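Local coordinates for reticulocyte binding protein (Streptococcus agalactiae COH1, PDB 3FAW), which probably hydrolyses alpha-1,6-glucosidic linkages of pullulan and related branched alpha-glucans as a pullulanase attached to the streptococcal cell wall, at residues 124-129 with 430-435; 399-402 with 408-411; 120-125 with 492-497; 454-459 with 465-470. One frame throughout, in Å; residues are numbered along the deposited sequence.

Interaction 1: 124-129 with 430-435; sequences FKDQLY and THAMSR
D126, in the middle of helix 122-129, faces A432 in the first turn of helix 432-449, with their CA atoms 6.3 Å apart. The motif is a helix N-terminus met by a carboxylate from another helix. H431 holds the N-cap position, and the amide of A432 right after it would have no partner within the helix. D126 supplies one: A432 N donates to D126 OD2 at 3.2 Å with a fairly straight N-H...O angle of 163°. The amide comes in on the syn side of OD2 but 29° out of the carboxylate plane. D126 CG lies opposite its own carbonyl carbon and beside the backbone N (chi1 -76°), which aims the carboxylate out of its helix at the end of the other one. A negative group placed here probably also interacts favourably with the helix dipole of 432-449. The other oxygen of D126 is taken by the hydroxyl of Y408, which in turn receives M433 N, so Y408 extends the same polar link to the next amide of the helix. H431 bonds Y408 O through ND1. In the fold, this joins the helix that follows strand 114-120 of the N-terminal region to the helix that leads into barrel strand 453-456 of the catalytic domain. The methyl of A432 packs against the carboxylate alongside the hydrogen bond, and A432 CB lies 3.4 Å from D126 OD1 and 3.5 Å from D126 OD2.

Interaction 2: 399-402 with 408-411; sequences YLFE and YYHF
E402 OE1 takes the ring N-H of H410 almost end-on, nearly in line with its own C-O bond, and the bond is bent: ND1 to OE1 is 2.9 Å with an N-H...O angle of 139°. The oxygen lies close to the imidazole plane, and carboxylate and ring are only 23° apart. E402 reaches it through a chain bent at chi2. Water 3 donates to the same OE1 and accepts from Y409 N, while E402 OE2 receives N407 N, so both oxygens help hold the return of the chain. At the other ring nitrogen, H410 NE2 is 2.8 Å from water 1, which also accepts a weak bond from F401 N. Beside this polar cluster F401 and Y409 make a T-shaped pair, centroids 4.9 Å apart and planes at 60°. F401 CD1 sits over the centre of the Y409 ring, 3.7 Å from Y409 CG, and Y408 CD2 lies over the opposite face, toward its rim. The short helix 399-402 and its following loop form part of the long excursion after barrel strand 385-390; Y409 O bonds S434 OG of helix 432-449, and Y408 packs between that helix and helix 122-129.

Interaction 3: 120-125 with 492-497; sequences QSWEFK and QGDQGK
K497 and E123 meet from opposite directions in a salt bridge, K497 NZ lying 2.8 Å from E123 OE2 on its syn lone pair. The lysine is extended beyond CG, so its ammonium group arrives at the end of the glutamate. Water 4 is a second acceptor for it, 3.2 Å from K497 NZ, and the same water takes a weak bond from W122 NE1. That indole nitrogen also lies 3.2 Å from D494 OD2, yet the angle is too poor for a hydrogen bond. D494 is satisfied by others: OD2 by H431 NE2, OD1 by the amide of M412. The carboxylate thus ties this loop to H431 and to the chain around M412 while lying obliquely against the indole. W122 itself stacks on the H431 ring, and E123, bent at chi2, lays its CD 3.5 Å above the plane of the W122 ring, offset toward the rim. Bonds to backbone amides add to this: S121 OG at the N-cap accepts F124 N at 3.2 Å, and in the type II beta turn of 494-497 K497 N donates to D494 O at 3.0 Å, with G496 at the positive phi (73°) this turn needs. G493 O receives R419 NH1. The contact bridges two regions: helix 122-129, which follows strand 114-120 of the N-terminal sheet, and the loop between barrel strands 482-485 and 513-516, with H431 at the start of helix 432-449 alongside both.

Interaction 4: 454-459 with 465-470; sequences FRFDMM and AAIELA
I467 of helix 464-477 packs onto F456 at the C-terminal end of strand 453-456 and M459 in the turn that follows, inside a beta-alpha-beta unit of the TIM barrel whose next strand is 482-485. The closer-packed part is purely apolar. The two branches of I467 divide the work: CD1 lies over one face of the F456 ring as a CH-pi contact, 4.2 Å from the centroid and 17° off the ring normal, while CG2 lies over the same face, above F456 CE2, 4.1 Å away. With CG1 opposite the carbonyl carbon (chi1 -52°), both branches are turned to the strand. V513 and M483 of the next strands close in on I467 and F456 respectively, burying the contact. The opposite side of the helix is looser: A465 is exposed, and E468 and L469, turned from the strand, are partly so, E468 OE2 bonding T510 OG1. On the strand, R455 and D457 point into the barrel instead, where R455 NH2 bridges to D457 OD1 and to D389 of the neighbouring strand; in this family the active site lies at the C-terminal ends of the barrel strands. M459 has two conformers; in the one described its SD is 4.1 Å from I467 CG2.

Overall arrangement
Interactions 1, 2 and 3 form one junction between the N-terminal region and the catalytic barrel, their centres 10 to 12 Å apart. H431 and Y408 knit them together: H431 NE2 is 2.7 Å from D494 OD2 and Y408 OH 2.6 Å from D126 OD1, both probable hydrogen bonds. Interactions 1 and 3 draw on helix 122-129. Interaction 4 lies deeper, 19 to 20 Å from the others between centres, and touches interaction 1 through R435 packing on A465, A466 and L469. It packs on the outer face of the barrel wall, near the C-terminal strand ends where this family keeps its active site; the side chain of M459 is about 11 Å from a bound calcium ion.

Interaction 1: 124-129 with 430-435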
loop_
_atom_site.group_PDB
_atom_site.type_symbol
_atom_site.label_atom_id
_atom_site.label_comp_id
_atom_site.label_asym_id
_atom_site.label_seq_id
_atom_site.Cartn_x
_atom_site.Cartn_y
_atom_site.Cartn_z
ATOM N N PHE A 124 15.946 -25.926 0.281
ATOM C CA PHE A 124 15.866 -27.311 0.754
ATOM C C PHE A 124 14.658 -27.510 1.680
ATOM O O PHE A 124 14.014 -28.562 1.640
ATOM C CB PHE A 124 17.168 -27.699 1.471
ATOM C CG PHE A 124 17.271 -29.171 1.828
ATOM C CD1 PHE A 124 17.038 -30.154 0.877
ATOM C CD2 PHE A 124 17.637 -29.561 3.112
ATOM C CE1 PHE A 124 17.146 -31.507 1.203
ATOM C CE2 PHE A 124 17.750 -30.907 3.446
ATOM C CZ PHE A 124 17.503 -31.882 2.488
ATOM N N LYS A 125 14.354 -26.503 2.504
ATOM C CA LYS A 125 13.147 -26.523 3.344
ATOM C C LYS A 125 11.872 -26.591 2.491
ATOM O O LYS A 125 10.921 -27.280 2.854
ATOM C CB LYS A 125 13.092 -25.300 4.271
ATOM C CG LYS A 125 14.076 -25.348 5.433
ATOM C CD LYS A 125 13.805 -24.262 6.467
ATOM C CE LYS A 125 14.691 -24.454 7.696
ATOM N NZ LYS A 125 14.571 -23.364 8.698
ATOM N N ASP A 126 11.855 -25.875 1.366
ATOM C CA ASP A 126 10.747 -25.979 0.400
ATOM C C ASP A 126 10.702 -27.368 -0.237
ATOM O O ASP A 126 9.626 -27.949 -0.389
ATOM C CB ASP A 126 10.871 -24.933 -0.715
ATOM C CG ASP A 126 10.482 -23.532 -0.273
ATOM O OD1 ASP A 126 9.889 -23.367 0.815
ATOM O OD2 ASP A 126 10.766 -22.587 -1.042
ATOM N N GLN A 127 11.863 -27.894 -0.622
ATOM C CA GLN A 127 11.936 -29.243 -1.202
ATOM C C GLN A 127 11.309 -30.272 -0.262
ATOM O O GLN A 127 10.549 -31.131 -0.705
ATOM C CB GLN A 127 13.383 -29.640 -1.529
ATOM C CG GLN A 127 13.523 -31.027 -2.194
ATOM C CD GLN A 127 14.949 -31.361 -2.626
ATOM O OE1 GLN A 127 15.727 -30.478 -2.988
ATOM N NE2 GLN A 127 15.288 -32.649 -2.601
ATOM N N LEU A 128 11.614 -30.166 1.030
ATOM C CA LEU A 128 11.150 -31.138 2.026
ATOM C C LEU A 128 9.755 -30.856 2.567
ATOM O O LEU A 128 8.979 -31.793 2.792
ATOM C CB LEU A 128 12.116 -31.204 3.212
ATOM C CG LEU A 128 13.563 -31.648 2.961
ATOM C CD1 LEU A 128 14.294 -31.745 4.304
ATOM C CD2 LEU A 128 13.627 -32.973 2.215
ATOM N N TYR A 129 9.442 -29.578 2.794
ATOM C CA TYR A 129 8.274 -29.208 3.606
ATOM C C TYR A 129 7.222 -28.332 2.926
ATOM O O TYR A 129 6.167 -28.101 3.513
ATOM C CB TYR A 129 8.734 -28.517 4.894
ATOM C CG TYR A 129 9.880 -29.220 5.587
ATOM C CD1 TYR A 129 9.785 -30.559 5.944
ATOM C CD2 TYR A 129 11.059 -28.542 5.889
ATOM C CE1 TYR A 129 10.836 -31.212 6.575
ATOM C CE2 TYR A 129 12.110 -29.180 6.520
ATOM C CZ TYR A 129 11.993 -30.516 6.861
ATOM O OH TYR A 129 13.034 -31.159 7.487
ATOM N N THR A 430 9.786 -14.897 -2.307
ATOM C CA THR A 430 10.287 -15.929 -3.215
ATOM C C THR A 430 10.254 -17.313 -2.544
ATOM O O THR A 430 10.301 -18.336 -3.220
ATOM C CB THR A 430 11.729 -15.626 -3.691
ATOM O OG1 THR A 430 12.598 -15.476 -2.562
ATOM C CG2 THR A 430 11.761 -14.351 -4.520
ATOM N N HIS A 431 10.170 -17.327 -1.213
ATOM C CA HIS A 431 10.121 -18.567 -0.438
ATOM C C HIS A 431 8.678 -19.074 -0.432
ATOM O O HIS A 431 7.750 -18.301 -0.228
ATOM C CB HIS A 431 10.640 -18.345 0.994
ATOM C CG HIS A 431 11.957 -17.624 1.059
ATOM N ND1 HIS A 431 12.534 -17.229 2.248
ATOM C CD2 HIS A 431 12.801 -17.212 0.080
ATOM C CE1 HIS A 431 13.677 -16.613 1.999
ATOM N NE2 HIS A 431 13.865 -16.594 0.692
ATOM N N ALA A 432 8.504 -20.375 -0.659
ATOM C CA ALA A 432 7.192 -20.955 -0.982
ATOM C C ALA A 432 6.065 -20.647 0.012
ATOM O O ALA A 432 4.966 -20.244 -0.395
ATOM C CB ALA A 432 7.318 -22.473 -1.172
ATOM N N MET A 433 6.312 -20.848 1.305
ATOM C CA MET A 433 5.268 -20.642 2.311
ATOM C C MET A 433 5.081 -19.154 2.629
ATOM O O MET A 433 4.010 -18.744 3.076
ATOM C CB MET A 433 5.564 -21.442 3.580
ATOM C CG MET A 433 5.768 -22.939 3.356
ATOM S SD MET A 433 4.404 -23.770 2.515
ATOM C CE MET A 433 4.903 -23.629 0.803
ATOM N N SER A 434 6.117 -18.352 2.387
ATOM C CA SER A 434 6.010 -16.892 2.477
ATOM C C SER A 434 5.203 -16.353 1.294
ATOM O O SER A 434 4.390 -15.440 1.449
ATOM C CB SER A 434 7.393 -16.245 2.485
ATOM O OG SER A 434 8.131 -16.617 3.638
ATOM N N ARG A 435 5.444 -16.910 0.107
ATOM C CA ARG A 435 4.629 -16.593 -1.062
ATOM C C ARG A 435 3.169 -16.996 -0.835
ATOM O O ARG A 435 2.261 -16.260 -1.211
ATOM C CB ARG A 435 5.180 -17.270 -2.318
ATOM C CG ARG A 435 4.470 -16.842 -3.597
ATOM C CD ARG A 435 5.150 -17.422 -4.821
ATOM N NE ARG A 435 6.421 -16.762 -5.112
ATOM C CZ ARG A 435 7.222 -17.088 -6.124
ATOM N NH1 ARG A 435 6.902 -18.074 -6.957
ATOM N NH2 ARG A 435 8.355 -16.423 -6.304
#

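Interaction 2: 399-402 with 408-411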
loop_
_atom_site.group_PDB
_atom_site.type_symbol
_atom_site.label_atom_id
_atom_site.label_comp_id
_atom_site.label_asym_id
_atom_site.label_seq_id
_atom_site.Cartn_x
_atom_site.Cartn_y
_atom_site.Cartn_z
ATOM N N TYR A 399 10.110 -11.201 15.172
ATOM C CA TYR A 399 9.710 -12.415 15.884
ATOM C C TYR A 399 8.341 -12.991 15.463
ATOM O O TYR A 399 8.106 -14.188 15.617
ATOM C CB TYR A 399 9.798 -12.227 17.412
ATOM C CG TYR A 399 8.865 -11.202 18.040
ATOM C CD1 TYR A 399 7.484 -11.402 18.073
ATOM C CD2 TYR A 399 9.374 -10.060 18.650
ATOM C CE1 TYR A 399 6.636 -10.476 18.670
ATOM C CE2 TYR A 399 8.536 -9.129 19.254
ATOM C CZ TYR A 399 7.166 -9.343 19.257
ATOM O OH TYR A 399 6.340 -8.424 19.853
ATOM N N LEU A 400 7.456 -12.151 14.924
ATOM C CA LEU A 400 6.115 -12.587 14.505
ATOM C C LEU A 400 6.135 -13.879 13.690
ATOM O O LEU A 400 5.314 -14.772 13.908
ATOM C CB LEU A 400 5.405 -11.484 13.699
ATOM C CG LEU A 400 4.694 -10.416 14.528
ATOM C CD1 LEU A 400 4.403 -9.155 13.708
ATOM C CD2 LEU A 400 3.401 -10.996 15.122
ATOM N N PHE A 401 7.065 -13.948 12.739
ATOM C CA PHE A 401 7.272 -15.129 11.904
ATOM C C PHE A 401 8.534 -15.906 12.290
ATOM O O PHE A 401 8.570 -17.127 12.151
ATOM C CB PHE A 401 7.339 -14.725 10.431
ATOM C CG PHE A 401 5.990 -14.524 9.795
ATOM C CD1 PHE A 401 5.310 -15.592 9.237
ATOM C CD2 PHE A 401 5.406 -13.267 9.750
ATOM C CE1 PHE A 401 4.067 -15.413 8.649
ATOM C CE2 PHE A 401 4.164 -13.083 9.172
ATOM C CZ PHE A 401 3.496 -14.157 8.615
ATOM N N GLU A 402 9.561 -15.212 12.780
ATOM C CA GLU A 402 10.833 -15.869 13.115
ATOM C C GLU A 402 10.679 -16.857 14.270
ATOM O O GLU A 402 11.354 -17.887 14.303
ATOM C CB GLU A 402 11.921 -14.843 13.441
ATOM C CG GLU A 402 13.358 -15.390 13.378
ATOM C CD GLU A 402 13.835 -15.703 11.963
ATOM O OE1 GLU A 402 13.137 -15.353 10.989
ATOM O OE2 GLU A 402 14.927 -16.300 11.820
ATOM N N TYR A 408 13.759 -18.924 7.593
ATOM C CA TYR A 408 12.938 -19.289 6.433
ATOM C C TYR A 408 12.058 -18.164 5.865
ATOM O O TYR A 408 12.184 -17.807 4.692
ATOM C CB TYR A 408 12.042 -20.506 6.725
ATOM C CG TYR A 408 11.174 -20.794 5.528
ATOM C CD1 TYR A 408 11.649 -21.572 4.479
ATOM C CD2 TYR A 408 9.909 -20.218 5.406
ATOM C CE1 TYR A 408 10.883 -21.799 3.360
ATOM C CE2 TYR A 408 9.138 -20.432 4.293
ATOM C CZ TYR A 408 9.625 -21.225 3.265
ATOM O OH TYR A 408 8.860 -21.446 2.145
ATOM N N TYR A 409 11.145 -17.653 6.685
ATOM C CA TYR A 409 10.071 -16.765 6.210
ATOM C C TYR A 409 10.575 -15.446 5.634
ATOM O O TYR A 409 10.004 -14.914 4.679
ATOM C CB TYR A 409 9.080 -16.457 7.339
ATOM C CG TYR A 409 7.980 -17.483 7.522
ATOM C CD1 TYR A 409 6.995 -17.655 6.552
ATOM C CD2 TYR A 409 7.900 -18.252 8.683
ATOM C CE1 TYR A 409 5.974 -18.578 6.720
ATOM C CE2 TYR A 409 6.881 -19.178 8.860
ATOM C CZ TYR A 409 5.921 -19.333 7.876
ATOM O OH TYR A 409 4.904 -20.241 8.048
ATOM N N HIS A 410 11.638 -14.913 6.226
ATOM C CA HIS A 410 12.163 -13.620 5.807
ATOM C C HIS A 410 13.247 -13.780 4.744
ATOM O O HIS A 410 13.866 -14.843 4.628
ATOM C CB HIS A 410 12.722 -12.856 7.009
ATOM C CG HIS A 410 11.747 -12.706 8.136
ATOM N ND1 HIS A 410 11.901 -13.348 9.347
ATOM C CD2 HIS A 410 10.601 -11.990 8.233
ATOM C CE1 HIS A 410 10.894 -13.030 10.141
ATOM N NE2 HIS A 410 10.091 -12.208 9.491
ATOM N N PHE A 411 13.460 -12.723 3.963
ATOM C CA PHE A 411 14.667 -12.614 3.148
ATOM C C PHE A 411 15.853 -12.658 4.109
ATOM O O PHE A 411 15.784 -12.106 5.207
ATOM C CB PHE A 411 14.704 -11.316 2.342
ATOM C CG PHE A 411 13.820 -11.310 1.121
ATOM C CD1 PHE A 411 13.865 -12.347 0.196
ATOM C CD2 PHE A 411 12.967 -10.236 0.876
ATOM C CE1 PHE A 411 13.062 -12.328 -0.937
ATOM C CE2 PHE A 411 12.157 -10.210 -0.260
ATOM C CZ PHE A 411 12.208 -11.257 -1.169
HETATM O O HOH W 1 7.977 -11.275 10.992
HETATM O O HOH W 2 14.088 -15.761 7.698
HETATM O O HOH W 3 11.480 -17.197 9.618
#

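Interaction 3: 120-125 with 492-497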
loop_
_atom_site.group_PDB
_atom_site.type_symbol
_atom_site.label_atom_id
_atom_site.label_comp_id
_atom_site.label_asym_id
_atom_site.label_seq_id
_atom_site.Cartn_x
_atom_site.Cartn_y
_atom_site.Cartn_z
ATOM N N GLN A 120 19.282 -26.091 7.388
ATOM C CA GLN A 120 18.589 -26.350 6.128
ATOM C C GLN A 120 18.361 -25.037 5.389
ATOM O O GLN A 120 17.789 -24.106 5.951
ATOM C CB GLN A 120 17.255 -27.053 6.380
ATOM C CG GLN A 120 17.404 -28.485 6.869
ATOM C CD GLN A 120 16.086 -29.108 7.288
ATOM O OE1 GLN A 120 15.192 -28.427 7.790
ATOM N NE2 GLN A 120 15.964 -30.415 7.091
ATOM N N SER A 121 18.813 -24.957 4.134
ATOM C CA SER A 121 18.574 -23.766 3.311
ATOM C C SER A 121 17.077 -23.652 3.043
ATOM O O SER A 121 16.374 -24.656 3.071
ATOM C CB SER A 121 19.352 -23.830 1.987
ATOM O OG SER A 121 18.770 -24.753 1.076
ATOM N N TRP A 122 16.589 -22.441 2.781
ATOM C CA TRP A 122 15.161 -22.265 2.504
ATOM C C TRP A 122 14.708 -23.041 1.257
ATOM O O TRP A 122 13.592 -23.559 1.233
ATOM C CB TRP A 122 14.759 -20.778 2.438
ATOM C CG TRP A 122 15.253 -20.001 1.243
ATOM C CD1 TRP A 122 16.355 -19.191 1.192
ATOM C CD2 TRP A 122 14.643 -19.927 -0.053
ATOM N NE1 TRP A 122 16.477 -18.636 -0.059
ATOM C CE2 TRP A 122 15.439 -19.067 -0.841
ATOM C CE3 TRP A 122 13.504 -20.508 -0.627
ATOM C CZ2 TRP A 122 15.133 -18.773 -2.176
ATOM C CZ3 TRP A 122 13.202 -20.216 -1.955
ATOM C CH2 TRP A 122 14.017 -19.356 -2.714
ATOM N N GLU A 123 15.568 -23.134 0.242
ATOM C CA GLU A 123 15.273 -23.940 -0.953
ATOM C C GLU A 123 15.087 -25.421 -0.602
ATOM O O GLU A 123 14.198 -26.086 -1.135
ATOM C CB GLU A 123 16.386 -23.824 -2.013
ATOM C CG GLU A 123 16.553 -22.435 -2.633
ATOM C CD GLU A 123 17.592 -21.579 -1.926
ATOM O OE1 GLU A 123 17.883 -21.831 -0.733
ATOM O OE2 GLU A 123 18.113 -20.647 -2.566
ATOM N N PHE A 124 15.946 -25.926 0.281
ATOM C CA PHE A 124 15.866 -27.311 0.754
ATOM C C PHE A 124 14.658 -27.510 1.680
ATOM O O PHE A 124 14.014 -28.562 1.640
ATOM C CB PHE A 124 17.168 -27.699 1.471
ATOM C CG PHE A 124 17.271 -29.171 1.828
ATOM C CD1 PHE A 124 17.038 -30.154 0.877
ATOM C CD2 PHE A 124 17.637 -29.561 3.112
ATOM C CE1 PHE A 124 17.146 -31.507 1.203
ATOM C CE2 PHE A 124 17.750 -30.907 3.446
ATOM C CZ PHE A 124 17.503 -31.882 2.488
ATOM N N LYS A 125 14.354 -26.503 2.504
ATOM C CA LYS A 125 13.147 -26.523 3.344
ATOM C C LYS A 125 11.872 -26.591 2.491
ATOM O O LYS A 125 10.921 -27.280 2.854
ATOM C CB LYS A 125 13.092 -25.300 4.271
ATOM C CG LYS A 125 14.076 -25.348 5.433
ATOM C CD LYS A 125 13.805 -24.262 6.467
ATOM C CE LYS A 125 14.691 -24.454 7.696
ATOM N NZ LYS A 125 14.571 -23.364 8.698
ATOM N N GLN A 492 15.721 -5.696 -1.994
ATOM C CA GLN A 492 16.869 -6.259 -1.282
ATOM C C GLN A 492 16.974 -7.757 -1.528
ATOM O O GLN A 492 18.002 -8.238 -1.998
ATOM C CB GLN A 492 16.775 -5.958 0.218
ATOM C CG GLN A 492 16.852 -4.472 0.545
ATOM C CD GLN A 492 18.126 -3.828 0.029
ATOM O OE1 GLN A 492 18.084 -2.852 -0.723
ATOM N NE2 GLN A 492 19.266 -4.381 0.419
ATOM N N GLY A 493 15.908 -8.489 -1.216
ATOM C CA GLY A 493 15.864 -9.933 -1.443
ATOM C C GLY A 493 16.824 -10.711 -0.562
ATOM O O GLY A 493 17.256 -10.220 0.483
ATOM N N ASP A 494 17.144 -11.933 -0.985
ATOM C CA ASP A 494 18.129 -12.776 -0.301
ATOM C C ASP A 494 19.534 -12.366 -0.741
ATOM O O ASP A 494 19.769 -12.145 -1.929
ATOM C CB ASP A 494 17.907 -14.256 -0.642
ATOM C CG ASP A 494 16.678 -14.851 0.035
ATOM O OD1 ASP A 494 16.504 -14.662 1.253
ATOM O OD2 ASP A 494 15.899 -15.543 -0.651
ATOM N N GLN A 495 20.468 -12.270 0.205
ATOM C CA GLN A 495 21.828 -11.834 -0.127
ATOM C C GLN A 495 22.454 -12.734 -1.197
ATOM O O GLN A 495 22.499 -13.957 -1.046
ATOM C CB GLN A 495 22.729 -11.803 1.117
ATOM C CG GLN A 495 24.098 -11.162 0.845
ATOM C CD GLN A 495 25.070 -11.244 2.010
ATOM O OE1 GLN A 495 24.576 -11.622 3.181
ATOM N NE2 GLN A 495 26.259 -10.960 1.850
ATOM N N GLY A 496 22.920 -12.118 -2.280
ATOM C CA GLY A 496 23.584 -12.842 -3.363
ATOM C C GLY A 496 22.671 -13.675 -4.247
ATOM O O GLY A 496 23.148 -14.505 -5.019
ATOM N N LYS A 497 21.363 -13.451 -4.149
ATOM C CA LYS A 497 20.386 -14.187 -4.950
ATOM C C LYS A 497 19.474 -13.210 -5.698
ATOM O O LYS A 497 18.334 -12.984 -5.290
ATOM C CB LYS A 497 19.579 -15.128 -4.050
ATOM C CG LYS A 497 20.418 -16.275 -3.486
ATOM C CD LYS A 497 19.630 -17.174 -2.541
ATOM C CE LYS A 497 20.445 -18.415 -2.171
ATOM N NZ LYS A 497 19.885 -19.154 -1.006
HETATM O O HOH W 4 19.020 -17.126 1.271
#

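Interaction 4: 454-459 with 465-470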
loop_
_atom_site.group_PDB
_atom_site.type_symbol
_atom_site.label_atom_id
_atom_site.label_comp_id
_atom_site.label_asym_id
_atom_site.label_seq_id
_atom_site.Cartn_x
_atom_site.Cartn_y
_atom_site.Cartn_z
ATOM N N PHE A 454 -6.355 -4.022 -5.093
ATOM C CA PHE A 454 -5.353 -3.951 -4.030
ATOM C C PHE A 454 -4.265 -2.937 -4.365
ATOM O O PHE A 454 -3.884 -2.790 -5.536
ATOM C CB PHE A 454 -4.706 -5.329 -3.809
ATOM C CG PHE A 454 -5.657 -6.366 -3.288
ATOM C CD1 PHE A 454 -5.884 -6.498 -1.922
ATOM C CD2 PHE A 454 -6.333 -7.205 -4.163
ATOM C CE1 PHE A 454 -6.765 -7.453 -1.440
ATOM C CE2 PHE A 454 -7.217 -8.155 -3.691
ATOM C CZ PHE A 454 -7.438 -8.280 -2.328
ATOM N N ARG A 455 -3.772 -2.243 -3.338
ATOM C CA ARG A 455 -2.600 -1.368 -3.460
ATOM C C ARG A 455 -1.453 -1.921 -2.627
ATOM O O ARG A 455 -1.596 -2.095 -1.425
ATOM C CB ARG A 455 -2.893 0.068 -2.999
ATOM C CG ARG A 455 -1.815 1.059 -3.455
ATOM C CD ARG A 455 -1.370 2.083 -2.423
ATOM N NE ARG A 455 -0.628 1.515 -1.305
ATOM C CZ ARG A 455 0.311 2.150 -0.595
ATOM N NH1 ARG A 455 0.689 3.391 -0.866
ATOM N NH2 ARG A 455 0.899 1.516 0.403
ATOM N N PHE A 456 -0.312 -2.173 -3.263
ATOM C CA PHE A 456 0.844 -2.742 -2.574
ATOM C C PHE A 456 1.816 -1.665 -2.079
ATOM O O PHE A 456 2.309 -0.850 -2.853
ATOM C CB PHE A 456 1.592 -3.720 -3.480
ATOM C CG PHE A 456 0.850 -5.006 -3.736
ATOM C CD1 PHE A 456 0.904 -6.046 -2.818
ATOM C CD2 PHE A 456 0.117 -5.186 -4.905
ATOM C CE1 PHE A 456 0.226 -7.239 -3.056
ATOM C CE2 PHE A 456 -0.560 -6.372 -5.149
ATOM C CZ PHE A 456 -0.507 -7.399 -4.227
ATOM N N ASP A 457 2.074 -1.682 -0.775
ATOM C CA ASP A 457 3.058 -0.811 -0.158
ATOM C C ASP A 457 4.452 -1.333 -0.505
ATOM O O ASP A 457 4.713 -2.538 -0.408
ATOM C CB ASP A 457 2.861 -0.788 1.360
ATOM C CG ASP A 457 3.638 0.325 2.036
ATOM O OD1 ASP A 457 3.314 1.517 1.830
ATOM O OD2 ASP A 457 4.572 0.003 2.788
ATOM N N MET A 458 5.332 -0.424 -0.921
ATOM C CA MET A 458 6.701 -0.766 -1.301
ATOM C C MET A 458 6.748 -2.061 -2.115
ATOM O O MET A 458 7.476 -3.006 -1.785
ATOM C CB MET A 458 7.580 -0.855 -0.054
ATOM C CG MET A 458 7.628 0.451 0.727
ATOM S SD MET A 458 8.896 0.497 2.001
ATOM C CE MET A 458 10.386 0.477 1.009
ATOM N N MET A 459 5.968 -2.085 -3.196
ATOM C CA MET A 459 5.870 -3.256 -4.066
ATOM C C MET A 459 7.239 -3.663 -4.623
ATOM O O MET A 459 7.471 -4.833 -4.922
ATOM C CB MET A 459 4.892 -2.978 -5.213
ATOM C CG MET A 459 4.413 -4.222 -5.940
ATOM S SD MET A 459 3.023 -3.891 -7.043
ATOM C CE MET A 459 3.781 -2.735 -8.186
ATOM N N ALA A 465 7.457 -12.277 -9.579
ATOM C CA ALA A 465 6.755 -13.565 -9.659
ATOM C C ALA A 465 5.628 -13.725 -8.629
ATOM O O ALA A 465 4.552 -14.243 -8.956
ATOM C CB ALA A 465 7.754 -14.718 -9.533
ATOM N N ALA A 466 5.873 -13.289 -7.395
ATOM C CA ALA A 466 4.862 -13.373 -6.331
ATOM C C ALA A 466 3.665 -12.450 -6.596
ATOM O O ALA A 466 2.514 -12.831 -6.375
ATOM C CB ALA A 466 5.489 -13.056 -4.970
ATOM N N ILE A 467 3.939 -11.243 -7.081
ATOM C CA ILE A 467 2.880 -10.271 -7.367
ATOM C C ILE A 467 2.106 -10.671 -8.629
ATOM O O ILE A 467 0.882 -10.496 -8.692
ATOM C CB ILE A 467 3.434 -8.830 -7.508
ATOM C CG1 ILE A 467 4.292 -8.448 -6.293
ATOM C CG2 ILE A 467 2.291 -7.831 -7.660
ATOM C CD1 ILE A 467 3.569 -8.551 -4.949
ATOM N N GLU A 468 2.820 -11.205 -9.624
ATOM C CA GLU A 468 2.188 -11.800 -10.808
ATOM C C GLU A 468 1.180 -12.867 -10.405
ATOM O O GLU A 468 0.039 -12.864 -10.866
ATOM C CB GLU A 468 3.234 -12.444 -11.731
ATOM C CG GLU A 468 3.768 -11.544 -12.840
ATOM C CD GLU A 468 2.782 -11.334 -13.988
ATOM O OE1 GLU A 468 1.624 -11.794 -13.889
ATOM O OE2 GLU A 468 3.172 -10.704 -14.993
ATOM N N LEU A 469 1.620 -13.786 -9.549
ATOM C CA LEU A 469 0.775 -14.885 -9.086
ATOM C C LEU A 469 -0.425 -14.366 -8.295
ATOM O O LEU A 469 -1.544 -14.838 -8.484
ATOM C CB LEU A 469 1.583 -15.867 -8.231
ATOM C CG LEU A 469 0.885 -17.154 -7.779
ATOM C CD1 LEU A 469 0.470 -17.990 -8.988
ATOM C CD2 LEU A 469 1.789 -17.961 -6.858
ATOM N N ALA A 470 -0.184 -13.403 -7.410
ATOM C CA ALA A 470 -1.263 -12.778 -6.641
ATOM C C ALA A 470 -2.320 -12.168 -7.565
ATOM O O ALA A 470 -3.519 -12.274 -7.300
ATOM C CB ALA A 470 -0.706 -11.717 -5.695
#